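Local coordinates for DUF5624 domain-containing protein (Legionella pneumophila subsp. pneumophila, PDB 4JX2) that is of unknown function but is a putative secreted protein that joins helices and beta-sheets in a new combination and packs here as a two-fold dimer, at the interface of chains A and B. Numbering follows the deposited sequence. Chains: chain A/B, hypothetical protein.

The interface of chains A and B. Residues chain A 122, 125-126, 140, 144; chain B 37, 40-41, 56.
B:Ile56 sinks between helices 119-131 and 136-155 of chain A, and B:Phe41 packs on helix 119-131, forming an apolar patch of a two-fold symmetric interface between identical chains; its twin, with the chains exchanged, ties the pair together a second time. B:Ile56, first residue of helix 56-66, is the main plug and hides 75 Å² of its surface. Its two branches diverge, as a beta-branched residue allows: methyl CG2 reaches CB of A:Tyr125 at 3.4 Å, while CG1, anti to the carbonyl carbon (chi1 -74°), carries CD1 in among A:Leu126, A:Gln140, A:Leu144 and A:Ala122. CD1 lies 3.9 Å from CD2 of A:Leu144 and also faces the A:Ala122 methyl. B:Phe41 has its CG anti to the backbone N (chi1 175°), which carries the ring out to helix 119-131. There its edge meets the face of the A:Tyr125 ring, with CE1 3.5 Å above the plane over the ring centre and the planes inclined at 60°. On the same edge CD1 comes 3.5 Å from CA of A:Ala122, whose small side chain lets the aromatic ring lie close to the helix backbone. A:Leu144 divides its fork: CD2 serves B:Ile56, whereas CD1 meets CD1 of B:Leu37 at 3.6 Å and borders CB of B:Asp40. A:Gln140 suits a place where apolar and polar contacts meet, its aliphatic CB packing on B:Ile56 CG1 and its amide OE1 reaching a water at 2.6 Å; that water lies 2.9 Å from the backbone O of B:Asp40, linking the chains through solvent. The patch thus anchors an N-terminal part of one chain on its partner's helices, and probably stabilises the dimer if this assembly is the biological one.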
# COMPACT_ATOMS: atom_id res chain seq x y z
N ALA A 122 22.56 -14.30 -0.99
CA ALA A 122 22.91 -15.31 -2.02
C ALA A 122 23.22 -16.67 -1.38
O ALA A 122 22.66 -17.69 -1.80
CB ALA A 122 24.10 -14.84 -2.84
N TYR A 125 20.08 -18.26 0.17
CA TYR A 125 19.30 -18.81 -0.92
C TYR A 125 19.87 -20.15 -1.36
O TYR A 125 19.10 -21.08 -1.58
CB TYR A 125 19.25 -17.83 -2.11
CG TYR A 125 18.21 -16.73 -2.02
CD1 TYR A 125 17.91 -16.10 -0.81
CD2 TYR A 125 17.58 -16.24 -3.17
CE1 TYR A 125 16.98 -15.06 -0.73
CE2 TYR A 125 16.67 -15.19 -3.10
CZ TYR A 125 16.35 -14.62 -1.88
OH TYR A 125 15.44 -13.60 -1.80
N LEU A 126 21.22 -20.25 -1.42
CA LEU A 126 21.91 -21.49 -1.81
C LEU A 126 21.66 -22.62 -0.80
O LEU A 126 21.45 -23.76 -1.22
CB LEU A 126 23.42 -21.25 -2.01
CG LEU A 126 23.81 -20.45 -3.26
CD1 LEU A 126 25.22 -19.97 -3.17
CD2 LEU A 126 23.62 -21.25 -4.53
N GLN A 140 26.10 -22.98 -8.89
CA GLN A 140 25.85 -21.56 -8.61
C GLN A 140 26.89 -21.03 -7.62
O GLN A 140 27.39 -19.92 -7.81
CB GLN A 140 24.43 -21.33 -8.06
CG GLN A 140 23.29 -21.50 -9.07
CD GLN A 140 23.12 -20.33 -10.01
OE1 GLN A 140 23.77 -19.30 -9.92
NE2 GLN A 140 22.25 -20.48 -10.98
N LEU A 144 29.67 -18.17 -8.09
CA LEU A 144 29.65 -17.10 -7.10
C LEU A 144 31.08 -16.90 -6.53
O LEU A 144 31.56 -15.77 -6.49
CB LEU A 144 28.64 -17.39 -5.99
CG LEU A 144 28.41 -16.26 -4.98
CD1 LEU A 144 27.91 -14.99 -5.66
CD2 LEU A 144 27.41 -16.67 -3.92
N LEU B 37 29.23 -10.10 -10.32
CA LEU B 37 28.86 -10.48 -8.97
C LEU B 37 27.44 -10.02 -8.65
O LEU B 37 26.68 -10.79 -8.08
CB LEU B 37 29.88 -9.95 -7.94
CG LEU B 37 29.63 -10.29 -6.45
CD1 LEU B 37 29.56 -11.79 -6.21
CD2 LEU B 37 30.67 -9.64 -5.56
N ASP B 40 24.80 -12.24 -10.21
CA ASP B 40 24.82 -13.60 -9.65
C ASP B 40 23.63 -13.83 -8.71
O ASP B 40 23.18 -14.97 -8.53
CB ASP B 40 26.14 -13.88 -8.90
CG ASP B 40 27.33 -14.19 -9.79
OD1 ASP B 40 27.12 -14.66 -10.94
OD2 ASP B 40 28.47 -13.97 -9.34
N PHE B 41 23.12 -12.78 -8.09
CA PHE B 41 22.02 -12.92 -7.16
C PHE B 41 20.74 -12.27 -7.69
O PHE B 41 19.69 -12.90 -7.62
CB PHE B 41 22.39 -12.33 -5.78
CG PHE B 41 21.27 -12.33 -4.77
CD1 PHE B 41 20.86 -13.50 -4.15
CD2 PHE B 41 20.60 -11.14 -4.44
CE1 PHE B 41 19.83 -13.49 -3.20
CE2 PHE B 41 19.56 -11.13 -3.50
CZ PHE B 41 19.16 -12.31 -2.91
N ILE B 56 20.90 -16.76 -8.71
CA ILE B 56 20.57 -17.52 -7.50
C ILE B 56 19.06 -17.36 -7.16
O ILE B 56 18.43 -18.38 -6.87
CB ILE B 56 21.55 -17.17 -6.36
CG1 ILE B 56 22.93 -17.84 -6.66
CG2 ILE B 56 21.03 -17.61 -4.99
CD1 ILE B 56 24.18 -17.17 -6.05
O HOH W 1 24.24 -16.80 -10.54